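Local coordinates for subtilisin-like protein (Prochloron didemni, PDB 3ZXY) that probably cleaves peptide bonds as a serine endopeptidase of the subtilase family, this chain being the protease domain of the longer PatA protein, at residues V12-G17 with I58-P63; C149-V154 with F176-S181; L92-G97 with G124-A129. The protein carries 1 engineered substitution. All blocks are in the same frame, centred on the assembly; numbering follows the deposited sequence.

Contact 1 of 3, residues V12-G17 with I58-P63; sequences VAILDG and IIFGQP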
ATOM      1  N   VAL A  12       9.382   3.982   1.474  1.00 14.18           N
ATOM      2  CA  VAL A  12       8.148   3.208   1.391  1.00 14.18           C
ATOM      3  C   VAL A  12       8.509   1.751   1.657  1.00 14.82           C
ATOM      4  O   VAL A  12       9.324   1.174   0.940  1.00 15.70           O
ATOM      5  CB  VAL A  12       7.516   3.313  -0.002  1.00 14.83           C
ATOM      6  CG1 VAL A  12       6.219   2.530  -0.068  1.00 16.25           C
ATOM      7  CG2 VAL A  12       7.316   4.768  -0.393  1.00 14.38           C
ATOM      8  N   ALA A  13       7.916   1.174   2.695  1.00 14.91           N
ATOM      9  CA  ALA A  13       8.134  -0.235   3.032  1.00 16.03           C
ATOM     10  C   ALA A  13       7.037  -1.092   2.426  1.00 18.08           C
ATOM     11  O   ALA A  13       5.860  -0.708   2.462  1.00 18.36           O
ATOM     12  CB  ALA A  13       8.166  -0.422   4.530  1.00 15.53           C
ATOM     13  N   ILE A  14       7.433  -2.226   1.857  1.00 20.14           N
ATOM     14  CA  ILE A  14       6.519  -3.214   1.308  1.00 23.61           C
ATOM     15  C   ILE A  14       6.597  -4.410   2.249  1.00 25.46           C
ATOM     16  O   ILE A  14       7.629  -5.066   2.330  1.00 26.00           O
ATOM     17  CB  ILE A  14       6.952  -3.676  -0.102  1.00 26.16           C
ATOM     18  CG1 ILE A  14       7.110  -2.486  -1.049  1.00 24.88           C
ATOM     19  CG2 ILE A  14       5.971  -4.721  -0.653  1.00 30.38           C
ATOM     20  CD1 ILE A  14       5.836  -1.719  -1.303  1.00 24.71           C
ATOM     21  N   LEU A  15       5.498  -4.696   2.952  1.00 13.43           N
ATOM     22  CA  LEU A  15       5.407  -5.845   3.835  1.00 14.41           C
ATOM     23  C   LEU A  15       4.550  -6.853   3.102  1.00 14.24           C
ATOM     24  O   LEU A  15       3.322  -6.770   3.102  1.00 14.57           O
ATOM     25  CB  LEU A  15       4.770  -5.456   5.170  1.00 15.45           C
ATOM     26  CG  LEU A  15       5.724  -4.843   6.200  1.00 16.84           C
ATOM     27  CD1 LEU A  15       6.483  -3.622   5.694  1.00 17.21           C
ATOM     28  CD2 LEU A  15       4.923  -4.508   7.452  1.00 17.70           C
ATOM     29  N   ASP A  16       5.198  -7.791   2.444  1.00 14.67           N
ATOM     30  CA  ASP A  16       4.499  -8.691   1.553  1.00 14.64           C
ATOM     31  C   ASP A  16       5.294  -9.989   1.463  1.00 15.17           C
ATOM     32  O   ASP A  16       6.012 -10.358   2.391  1.00 15.68           O
ATOM     33  CB  ASP A  16       4.295  -8.020   0.176  1.00 14.74           C
ATOM     34  CG  ASP A  16       3.029  -8.488  -0.516  1.00 15.48           C
ATOM     35  OD1 ASP A  16       3.006  -9.639  -0.978  1.00 16.84           O
ATOM     36  OD2 ASP A  16       2.043  -7.716  -0.581  1.00 16.10           O
ATOM     37  N   GLY A  17       5.154 -10.684   0.354  1.00 15.10           N
ATOM     38  CA  GLY A  17       6.020 -11.820   0.097  1.00 15.46           C
ATOM     39  C   GLY A  17       7.381 -11.389  -0.389  1.00 15.77           C
ATOM     40  O   GLY A  17       7.669 -10.196  -0.540  1.00 15.46           O
ATOM     41  N   ILE A  58       4.416  -2.329  -8.727  1.00 12.79           N
ATOM     42  CA  ILE A  58       3.434  -1.264  -8.939  1.00 12.84           C
ATOM     43  C   ILE A  58       3.972   0.080  -8.466  1.00 13.08           C
ATOM     44  O   ILE A  58       3.683   1.126  -9.071  1.00 13.52           O
ATOM     45  CB  ILE A  58       2.082  -1.617  -8.264  1.00 12.61           C
ATOM     46  CG1 ILE A  58       1.398  -2.744  -9.030  1.00 12.82           C
ATOM     47  CG2 ILE A  58       1.158  -0.402  -8.202  1.00 13.02           C
ATOM     48  CD1 ILE A  58       0.313  -3.438  -8.217  1.00 12.77           C
ATOM     49  N   ILE A  59       4.758   0.054  -7.396  1.00 13.18           N
ATOM     50  CA  ILE A  59       5.351   1.269  -6.832  1.00 13.83           C
ATOM     51  C   ILE A  59       6.722   1.546  -7.435  1.00 14.22           C
ATOM     52  O   ILE A  59       7.007   2.667  -7.846  1.00 14.76           O
ATOM     53  CB  ILE A  59       5.460   1.173  -5.289  1.00 14.03           C
ATOM     54  CG1 ILE A  59       4.069   0.905  -4.700  1.00 14.13           C
ATOM     55  CG2 ILE A  59       6.099   2.435  -4.693  1.00 14.80           C
ATOM     56  CD1 ILE A  59       4.068   0.592  -3.220  1.00 14.78           C
ATOM     57  N   PHE A  60       7.586   0.528  -7.493  1.00 14.55           N
ATOM     58  CA  PHE A  60       9.010   0.745  -7.790  1.00 15.86           C
ATOM     59  C   PHE A  60       9.477   0.343  -9.178  1.00 16.18           C
ATOM     60  O   PHE A  60      10.654   0.521  -9.496  1.00 17.27           O
ATOM     61  CB  PHE A  60       9.878   0.045  -6.740  1.00 16.81           C
ATOM     62  CG  PHE A  60       9.670   0.581  -5.352  1.00 17.57           C
ATOM     63  CD1 PHE A  60      10.131   1.861  -5.024  1.00 19.19           C
ATOM     64  CD2 PHE A  60       9.028  -0.176  -4.390  1.00 17.97           C
ATOM     65  CE1 PHE A  60       9.938   2.377  -3.748  1.00 19.54           C
ATOM     66  CE2 PHE A  60       8.834   0.351  -3.116  1.00 18.95           C
ATOM     67  CZ  PHE A  60       9.282   1.610  -2.813  1.00 18.74           C
ATOM     68  N   GLY A  61       8.597  -0.202 -10.007  1.00 15.73           N
ATOM     69  CA  GLY A  61       8.968  -0.487 -11.389  1.00 16.43           C
ATOM     70  C   GLY A  61       9.489   0.772 -12.068  1.00 17.05           C
ATOM     71  O   GLY A  61       8.976   1.870 -11.846  1.00 16.71           O
ATOM     72  N   GLN A  62      10.506   0.624 -12.899  1.00 18.08           N
ATOM     73  CA  GLN A  62      11.202   1.789 -13.422  1.00 19.37           C
ATOM     74  C   GLN A  62      10.652   2.241 -14.770  1.00 20.66           C
ATOM     75  O   GLN A  62      10.068   1.466 -15.517  1.00 20.40           O
ATOM     76  CB  GLN A  62      12.690   1.504 -13.470  1.00 20.13           C
ATOM     77  CG  GLN A  62      13.281   1.249 -12.097  1.00 19.76           C
ATOM     78  CD  GLN A  62      13.316   2.497 -11.238  1.00 19.71           C
ATOM     79  OE1 GLN A  62      13.917   3.506 -11.626  1.00 21.18           O
ATOM     80  NE2 GLN A  62      12.689   2.434 -10.065  1.00 18.37           N
ATOM     81  N   PRO A  63      10.821   3.529 -15.075  1.00 22.42           N
ATOM     82  CA  PRO A  63      10.306   4.018 -16.348  1.00 24.24           C
ATOM     83  C   PRO A  63      10.925   3.293 -17.537  1.00 26.73           C
ATOM     84  O   PRO A  63      12.106   2.948 -17.507  1.00 27.60           O
ATOM     85  CB  PRO A  63      10.743   5.490 -16.356  1.00 24.80           C
ATOM     86  CG  PRO A  63      10.882   5.856 -14.928  1.00 23.49           C
ATOM     87  CD  PRO A  63      11.375   4.610 -14.243  1.00 22.71           C
TER
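Phe60 presents the rim of its ring, not a face, to the strand carrying Val12 and Ile14. Phe60 CZ meets Val12 CB at 3.7 Å. Phe60 CE2 meets Ile14 CG1 at 3.9 Å, with that carbon lying in the ring plane. Beside this, Ile14 and Ile59 meet tip to tip: the two CD1 methyls are 3.5 Å apart, tighter than usual van der Waals contact. Ile59 reaches there with CG1 anti to its carbonyl carbon and CD1 extended (chi2 172°), while its other branch, CG2, sits over the centre of the Phe60 ring, 3.7 Å above the plane, and so backs the ring from one face. At the helix end, Gly61 is the first residue to leave helical angles, and the Gln62 side chain turns back so that NE2 donates to Phe60 O (2.9 Å). An alanine in place of Phe60 would probably open a gap beside Val12 and Ile14 and leave Ile59 CG2 without the ring it covers. Further out, Val12 and Ile14 are hydrogen-bonded through their backbones to Leu77 of the adjacent strand, and Pro215 of helix 210-230 touches Ile59. All four touching residues are buried, and between these two segments helix 47-60 meets the central parallel sheet through apolar side-chain packing, close to Asp16, the predicted charge-relay residue whose OD1 is hydrogen-bonded to His51 ND1.

Contact 2 of 3, residues C149-V154 with F176-S181; sequences CDCLHV and FSNWGS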
ATOM      1  N   CYS A 149     -18.190  -8.056   1.493  1.00 13.14           N
ATOM      2  CA  CYS A 149     -19.157  -7.985   2.581  1.00 14.73           C
ATOM      3  C   CYS A 149     -19.077  -6.680   3.335  1.00 13.25           C
ATOM      4  O   CYS A 149     -18.111  -5.930   3.218  1.00 11.79           O
ATOM      5  CB  CYS A 149     -18.978  -9.124   3.605  1.00 17.53           C
ATOM      6  SG  CYS A 149     -17.364  -9.700   4.183  1.00 23.83           S
ATOM      7  N   ASP A 150     -20.119  -6.457   4.124  1.00 13.44           N
ATOM      8  CA  ASP A 150     -20.183  -5.368   5.088  1.00 13.35           C
ATOM      9  C   ASP A 150     -19.352  -5.849   6.274  1.00 13.66           C
ATOM     10  O   ASP A 150     -19.886  -6.242   7.314  1.00 14.82           O
ATOM     11  CB  ASP A 150     -21.653  -5.145   5.458  1.00 14.19           C
ATOM     12  CG  ASP A 150     -21.860  -4.050   6.477  1.00 14.42           C
ATOM     13  OD1 ASP A 150     -20.895  -3.286   6.723  1.00 13.96           O
ATOM     14  OD2 ASP A 150     -22.974  -3.967   7.018  1.00 15.42           O
ATOM     15  N   CYS A 151     -18.050  -5.876   6.050  1.00 13.41           N
ATOM     16  CA  CYS A 151     -17.106  -6.456   6.980  1.00 14.50           C
ATOM     17  C   CYS A 151     -15.771  -5.777   6.869  1.00 12.75           C
ATOM     18  O   CYS A 151     -15.523  -4.949   5.987  1.00 11.97           O
ATOM     19  CB  CYS A 151     -16.911  -7.939   6.678  1.00 16.23           C
ATOM     20  SG  CYS A 151     -16.172  -8.218   5.048  1.00 19.23           S
ATOM     21  N   LEU A 152     -14.897  -6.153   7.794  1.00 12.42           N
ATOM     22  CA  LEU A 152     -13.611  -5.485   7.976  1.00 11.64           C
ATOM     23  C   LEU A 152     -12.458  -6.472   8.103  1.00 11.45           C
ATOM     24  O   LEU A 152     -12.597  -7.485   8.813  1.00 13.05           O
ATOM     25  CB  LEU A 152     -13.676  -4.671   9.269  1.00 12.06           C
ATOM     26  CG  LEU A 152     -14.757  -3.595   9.393  1.00 12.38           C
ATOM     27  CD1 LEU A 152     -14.884  -3.082  10.830  1.00 13.72           C
ATOM     28  CD2 LEU A 152     -14.470  -2.466   8.407  1.00 11.78           C
ATOM     29  N   HIS A 153     -11.329  -6.139   7.491  1.00 10.73           N
ATOM     30  CA  HIS A 153     -10.053  -6.805   7.733  1.00 10.82           C
ATOM     31  C   HIS A 153      -9.221  -5.907   8.630  1.00 11.05           C
ATOM     32  O   HIS A 153      -9.370  -4.684   8.618  1.00 11.06           O
ATOM     33  CB  HIS A 153      -9.267  -7.018   6.437  1.00 10.61           C
ATOM     34  CG  HIS A 153      -9.736  -8.182   5.599  1.00 10.91           C
ATOM     35  ND1 HIS A 153      -8.897  -8.863   4.783  1.00 11.34           N
ATOM     36  CD2 HIS A 153     -10.980  -8.759   5.458  1.00 11.52           C
ATOM     37  CE1 HIS A 153      -9.588  -9.817   4.137  1.00 11.44           C
ATOM     38  NE2 HIS A 153     -10.851  -9.791   4.574  1.00 11.58           N
ATOM     39  N   VAL A 154      -8.341  -6.536   9.393  1.00 11.37           N
ATOM     40  CA  VAL A 154      -7.246  -5.865  10.068  1.00 11.53           C
ATOM     41  C   VAL A 154      -5.951  -6.235   9.348  1.00 11.52           C
ATOM     42  O   VAL A 154      -5.776  -7.380   8.897  1.00 11.94           O
ATOM     43  CB  VAL A 154      -7.205  -6.207  11.576  1.00 12.50           C
ATOM     44  CG1 VAL A 154      -8.461  -5.684  12.263  1.00 13.18           C
ATOM     45  CG2 VAL A 154      -7.023  -7.706  11.838  1.00 13.20           C
ATOM     46  N   PHE A 176     -16.216  -7.599  -5.388  1.00 12.42           N
ATOM     47  CA  PHE A 176     -15.309  -8.310  -4.485  1.00 11.68           C
ATOM     48  C   PHE A 176     -14.364  -7.337  -3.801  1.00 10.82           C
ATOM     49  O   PHE A 176     -13.144  -7.339  -3.997  1.00 10.90           O
ATOM     50  CB  PHE A 176     -14.599  -9.434  -5.249  1.00 12.04           C
ATOM     51  CG  PHE A 176     -15.551 -10.473  -5.766  1.00 13.04           C
ATOM     52  CD1 PHE A 176     -16.370 -11.165  -4.886  1.00 13.19           C
ATOM     53  CD2 PHE A 176     -15.691 -10.719  -7.127  1.00 14.16           C
ATOM     54  CE1 PHE A 176     -17.273 -12.105  -5.343  1.00 14.18           C
ATOM     55  CE2 PHE A 176     -16.582 -11.656  -7.577  1.00 15.03           C
ATOM     56  CZ  PHE A 176     -17.375 -12.351  -6.691  1.00 14.98           C
ATOM     57  N   SER A 177     -14.960  -6.496  -2.969  1.00 10.42           N
ATOM     58  CA  SER A 177     -14.229  -5.492  -2.219  1.00  9.82           C
ATOM     59  C   SER A 177     -15.056  -5.160  -0.980  1.00  9.63           C
ATOM     60  O   SER A 177     -16.254  -4.890  -1.077  1.00 10.03           O
ATOM     61  CB  SER A 177     -13.981  -4.250  -3.097  1.00 10.10           C
ATOM     62  OG  SER A 177     -13.048  -3.365  -2.472  1.00 10.39           O
ATOM     63  N   ASN A 178     -14.446  -5.208   0.198  1.00  9.15           N
ATOM     64  CA  ASN A 178     -15.186  -5.054   1.458  1.00  9.33           C
ATOM     65  C   ASN A 178     -15.571  -3.623   1.774  1.00  9.25           C
ATOM     66  O   ASN A 178     -14.851  -2.696   1.419  1.00  9.85           O
ATOM     67  CB  ASN A 178     -14.375  -5.621   2.619  1.00  9.32           C
ATOM     68  CG  ASN A 178     -14.247  -7.121   2.559  1.00  9.78           C
ATOM     69  OD1 ASN A 178     -15.139  -7.793   2.066  1.00 10.39           O
ATOM     70  ND2 ASN A 178     -13.146  -7.661   3.080  1.00  9.55           N
ATOM     71  N   TRP A 179     -16.669  -3.456   2.500  1.00  9.63           N
ATOM     72  CA  TRP A 179     -17.259  -2.132   2.720  1.00  9.82           C
ATOM     73  C   TRP A 179     -17.836  -1.967   4.116  1.00 10.59           C
ATOM     74  O   TRP A 179     -18.810  -1.263   4.326  1.00 11.04           O
ATOM     75  CB  TRP A 179     -18.299  -1.861   1.627  1.00 10.13           C
ATOM     76  CG  TRP A 179     -19.318  -2.951   1.448  1.00 10.59           C
ATOM     77  CD1 TRP A 179     -19.165  -4.152   0.757  1.00 10.43           C
ATOM     78  CD2 TRP A 179     -20.698  -2.975   1.939  1.00 11.34           C
ATOM     79  NE1 TRP A 179     -20.317  -4.882   0.798  1.00 11.11           N
ATOM     80  CE2 TRP A 179     -21.277  -4.232   1.487  1.00 11.66           C
ATOM     81  CE3 TRP A 179     -21.492  -2.100   2.679  1.00 11.87           C
ATOM     82  CZ2 TRP A 179     -22.581  -4.585   1.788  1.00 12.57           C
ATOM     83  CZ3 TRP A 179     -22.801  -2.460   2.959  1.00 12.89           C
ATOM     84  CH2 TRP A 179     -23.345  -3.676   2.509  1.00 13.25           C
ATOM     85  N   GLY A 180     -17.184  -2.581   5.097  1.00 10.66           N
ATOM     86  CA  GLY A 180     -17.592  -2.439   6.488  1.00 11.55           C
ATOM     87  C   GLY A 180     -17.539  -0.998   6.977  1.00 12.13           C
ATOM     88  O   GLY A 180     -16.883  -0.153   6.364  1.00 11.69           O
ATOM     89  N   SER A 181     -18.202  -0.739   8.087  1.00 13.57           N
ATOM     90  CA  SER A 181     -18.480   0.662   8.518  1.00 14.99           C
ATOM     91  C   SER A 181     -17.235   1.516   8.661  1.00 14.37           C
ATOM     92  O   SER A 181     -17.231   2.666   8.268  1.00 13.99           O
ATOM     93  CB  SER A 181     -19.270   0.716   9.816  1.00 17.71           C
ATOM     94  OG  SER A 181     -18.574   0.057  10.848  1.00 19.88           O
TER
HETATM   95  O   HOH W   1     -19.812  -2.816   9.051  1.00 22.98           O
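Trp179 CG stands between its own backbone N and carbonyl carbon (chi1 51°), which sets one face of the indole against the Cys149-Asp150 peptide. The backbone puts Asp150 CB over the indole, and CG, anti to the backbone N (chi1 179°), turns the carboxylate nearly parallel to the ring. Asp150 CB lies 3.7 Å from the centroid of the Trp179 six-membered ring, 12° off its normal, a CH-pi contact. Trp179 NE1 finds its partner in Gly148 O. Two backbone bonds follow: Trp179 N to Cys149 O at 3.0 Å, and a weak one from Gly180 N to Cys151 O. The Asn178 amide faces the disulfide-closed loop. Its OD1 accepts from Cys149 N at 3.1 Å and lies 3.2 Å from Cys151 SG, while ND2 donates to Asn147 OD1 and Ala144 O. Leu152 CD2 rests 3.7 Å from Gly180 CA, where any side-chain carbon would clash with Leu152 CD2 and Cys151 O. One water accepts from Ser181 N and donates to Asp150 OD1 at 2.6 Å. The Cys149-Cys151 disulfide closes a very short loop around the inverse gamma turn centred on Asp150, and the side-chain amide of Asn178 joins it to the loop before helix 181-186, so covalent and polar links probably restrict motion of this surface turn.

Contact 3 of 3, residues L92-G97 with G124-A129; sequences LDLARG and GWLENA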
ATOM      1  N   LEU A  92       0.908 -11.469  14.814  1.00 22.07           N
ATOM      2  CA  LEU A  92       2.188 -11.203  15.467  1.00 23.36           C
ATOM      3  C   LEU A  92       3.310 -11.055  14.436  1.00 22.79           C
ATOM      4  O   LEU A  92       4.169 -10.184  14.571  1.00 22.17           O
ATOM      5  CB  LEU A  92       2.539 -12.301  16.484  1.00 25.86           C
ATOM      6  CG  LEU A  92       3.928 -12.221  17.144  1.00 27.74           C
ATOM      7  CD1 LEU A  92       4.120 -10.891  17.877  1.00 28.11           C
ATOM      8  CD2 LEU A  92       4.185 -13.393  18.086  1.00 30.04           C
ATOM      9  N   ASP A  93       3.300 -11.900  13.406  1.00 22.84           N
ATOM     10  CA  ASP A  93       4.279 -11.792  12.315  1.00 22.97           C
ATOM     11  C   ASP A  93       4.148 -10.447  11.594  1.00 21.03           C
ATOM     12  O   ASP A  93       5.138  -9.827  11.213  1.00 20.89           O
ATOM     13  CB  ASP A  93       4.108 -12.918  11.283  1.00 23.68           C
ATOM     14  CG  ASP A  93       4.375 -14.298  11.849  1.00 26.23           C
ATOM     15  OD1 ASP A  93       5.272 -14.476  12.720  1.00 27.18           O
ATOM     16  OD2 ASP A  93       3.680 -15.246  11.405  1.00 27.50           O
ATOM     17  N   LEU A  94       2.914 -10.029  11.359  1.00 19.32           N
ATOM     18  CA  LEU A  94       2.628  -8.709  10.781  0.50 18.31           C
ATOM     19  C   LEU A  94       3.185  -7.624  11.674  1.00 18.15           C
ATOM     20  O   LEU A  94       3.834  -6.686  11.200  1.00 17.07           O
ATOM     21  CB  LEU A  94       1.121  -8.456  10.619  0.50 18.09           C
ATOM     22  CG  LEU A  94       0.388  -8.971   9.387  0.50 17.85           C
ATOM     23  CD1 LEU A  94      -1.098  -8.637   9.480  0.50 17.34           C
ATOM     24  CD2 LEU A  94       1.017  -8.348   8.161  0.50 17.72           C
ATOM     25  N   ALA A  95       2.917  -7.737  12.971  1.00 18.24           N
ATOM     26  CA  ALA A  95       3.369  -6.709  13.925  1.00 18.78           C
ATOM     27  C   ALA A  95       4.883  -6.584  13.903  1.00 19.61           C
ATOM     28  O   ALA A  95       5.421  -5.477  13.942  1.00 19.38           O
ATOM     29  CB  ALA A  95       2.880  -7.017  15.343  1.00 19.55           C
ATOM     30  N   ARG A  96       5.576  -7.715  13.832  1.00 20.76           N
ATOM     31  CA  ARG A  96       7.036  -7.718  13.764  1.00 22.14           C
ATOM     32  C   ARG A  96       7.545  -6.988  12.519  1.00 20.77           C
ATOM     33  O   ARG A  96       8.515  -6.234  12.586  1.00 21.36           O
ATOM     34  CB  ARG A  96       7.558  -9.154  13.770  1.00 24.77           C
ATOM     35  CG  ARG A  96       9.068  -9.249  13.837  1.00 27.76           C
ATOM     36  CD  ARG A  96       9.587 -10.684  13.824  1.00 31.05           C
ATOM     37  NE  ARG A  96       9.006 -11.524  14.882  1.00 33.31           N
ATOM     38  CZ  ARG A  96       8.022 -12.412  14.714  1.00 34.12           C
ATOM     39  NH1 ARG A  96       7.477 -12.623  13.517  1.00 33.87           N
ATOM     40  NH2 ARG A  96       7.584 -13.117  15.758  1.00 36.48           N
ATOM     41  N   GLY A  97       6.890  -7.207  11.386  1.00 19.24           N
ATOM     42  CA  GLY A  97       7.275  -6.546  10.149  1.00 18.23           C
ATOM     43  C   GLY A  97       7.050  -5.048  10.232  1.00 17.17           C
ATOM     44  O   GLY A  97       7.839  -4.261   9.713  1.00 16.83           O
ATOM     45  N   GLY A 124      -3.444  -7.886  20.406  1.00 25.74           N
ATOM     46  CA  GLY A 124      -2.782  -6.778  21.060  1.00 26.46           C
ATOM     47  C   GLY A 124      -1.448  -6.414  20.430  1.00 25.90           C
ATOM     48  O   GLY A 124      -1.096  -5.238  20.388  1.00 25.66           O
ATOM     49  N   TRP A 125      -0.704  -7.405  19.930  1.00 26.22           N
ATOM     50  CA  TRP A 125       0.596  -7.130  19.313  1.00 26.65           C
ATOM     51  C   TRP A 125       0.421  -6.273  18.091  1.00 23.32           C
ATOM     52  O   TRP A 125       1.228  -5.362  17.835  1.00 21.98           O
ATOM     53  CB  TRP A 125       1.306  -8.403  18.871  1.00 29.70           C
ATOM     54  CG  TRP A 125       1.630  -9.388  19.944  1.00 34.60           C
ATOM     55  CD1 TRP A 125       1.042 -10.632  20.155  1.00 36.71           C
ATOM     56  CD2 TRP A 125       2.656  -9.266  20.986  1.00 38.39           C
ATOM     57  NE1 TRP A 125       1.612 -11.263  21.225  1.00 39.78           N
ATOM     58  CE2 TRP A 125       2.586 -10.499  21.775  1.00 40.58           C
ATOM     59  CE3 TRP A 125       3.591  -8.293  21.333  1.00 39.60           C
ATOM     60  CZ2 TRP A 125       3.422 -10.730  22.856  1.00 43.78           C
ATOM     61  CZ3 TRP A 125       4.429  -8.534  22.431  1.00 42.00           C
ATOM     62  CH2 TRP A 125       4.345  -9.724  23.173  1.00 43.97           C
ATOM     63  N   LEU A 126      -0.613  -6.571  17.299  1.00 21.06           N
ATOM     64  CA  LEU A 126      -0.867  -5.818  16.073  1.00 19.19           C
ATOM     65  C   LEU A 126      -1.400  -4.431  16.415  1.00 19.24           C
ATOM     66  O   LEU A 126      -0.982  -3.453  15.801  1.00 18.00           O
ATOM     67  CB  LEU A 126      -1.827  -6.563  15.122  1.00 18.14           C
ATOM     68  CG  LEU A 126      -2.108  -5.873  13.787  1.00 16.50           C
ATOM     69  CD1 LEU A 126      -0.818  -5.576  13.016  1.00 16.26           C
ATOM     70  CD2 LEU A 126      -3.027  -6.737  12.946  1.00 15.92           C
ATOM     71  N   GLU A 127      -2.296  -4.340  17.399  1.00 20.46           N
ATOM     72  CA  GLU A 127      -2.800  -3.042  17.855  1.00 21.42           C
ATOM     73  C   GLU A 127      -1.636  -2.142  18.264  1.00 21.32           C
ATOM     74  O   GLU A 127      -1.597  -0.966  17.916  1.00 20.35           O
ATOM     75  CB  GLU A 127      -3.759  -3.210  19.032  1.00 24.21           C
ATOM     76  CG  GLU A 127      -5.127  -3.749  18.645  1.00 25.84           C
ATOM     77  CD  GLU A 127      -6.051  -3.906  19.848  1.00 30.14           C
ATOM     78  OE1 GLU A 127      -5.567  -4.190  20.960  1.00 34.77           O
ATOM     79  OE2 GLU A 127      -7.283  -3.759  19.659  1.00 35.21           O
ATOM     80  N   ASN A 128      -0.676  -2.719  18.977  1.00 21.79           N
ATOM     81  CA  ASN A 128       0.472  -1.968  19.472  1.00 22.73           C
ATOM     82  C   ASN A 128       1.367  -1.502  18.338  1.00 21.20           C
ATOM     83  O   ASN A 128       1.898  -0.395  18.380  1.00 21.13           O
ATOM     84  CB  ASN A 128       1.294  -2.823  20.443  1.00 24.98           C
ATOM     85  CG  ASN A 128       0.623  -2.994  21.799  1.00 27.59           C
ATOM     86  OD1 ASN A 128      -0.426  -2.404  22.075  1.00 29.44           O
ATOM     87  ND2 ASN A 128       1.233  -3.798  22.658  1.00 29.85           N
ATOM     88  N   ALA A 129       1.544  -2.344  17.324  1.00 19.76           N
ATOM     89  CA  ALA A 129       2.389  -1.976  16.192  1.00 18.93           C
ATOM     90  C   ALA A 129       1.741  -0.847  15.399  1.00 18.04           C
ATOM     91  O   ALA A 129       2.419   0.065  14.926  1.00 17.84           O
ATOM     92  CB  ALA A 129       2.659  -3.178  15.302  1.00 18.39           C
TER
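Leu92 and Trp125 meet at the solvent-facing margin of a nearly parallel helix pair, in which helices 91-103 and 124-135 pack beside the central parallel sheet of the subtilase fold. The axes of the two short segments approach to 8.1 Å and cross at 22°, a close spacing consistent with the alanines at the interface. Trp125 can be followed outward. Its CB lies 3.9 Å from Leu92 CD1 and also flanks the methyl of Ala95. Next comes Trp125 CG, anti to the carbonyl carbon, which is the ring atom nearest to Leu92 CD1, at 3.6 Å. Trp125 CD1 and Trp125 CD2 both lie 3.8 Å from Leu92 CD1, and Trp125 NE1 lies farther off, so the contact falls on the five-membered ring. Leu92 CD1 stands 18° off the normal to that ring, over its face, which makes this a CH-pi contact. Leucine and indole run side by side and point the same way, and Leu92 CG, anti to its backbone N (chi1 174°), helps bring the methyl over the indole.

One turn further along, the pair closes around Ala95. Its CB points at the other helix, lying 4.0 Å from Leu126 CA, and the CA atoms of Ala95 and Leu126 are separated by 4.8 Å. On the inner side Leu94 CB touches Leu126 CD1, and Leu126 also packs on Ile98, as does Ala129. Across the first helix from this interface, Arg96 NH1 forms a salt bridge with Asp93 OD1. At the heart of the contact the Ala95 methyl lies 3.4 Å from Trp125 O and 3.8 Å from Ala129 CB.

How the contacts relate
All three contacts belong to the one subtilase domain, and each closes before the next along the chain opens. Contacts 1 and 3 have centres 21 Å apart but touch directly: Leu15 CD2, on the strand of contact 1, packs 3.5 Å from Gly97 C of contact 3. Contacts 3 and 2 meet through Leu126 CD2 and Val154 CG2, 4.3 Å apart, whereas contacts 1 and 2 come no nearer than about 11 Å between nearest atoms. Contact 1 holds the predicted charge-relay Asp16. In contact 2 the side chain of His153 is about 9 Å from that of Ala211, the engineered replacement at the predicted serine position.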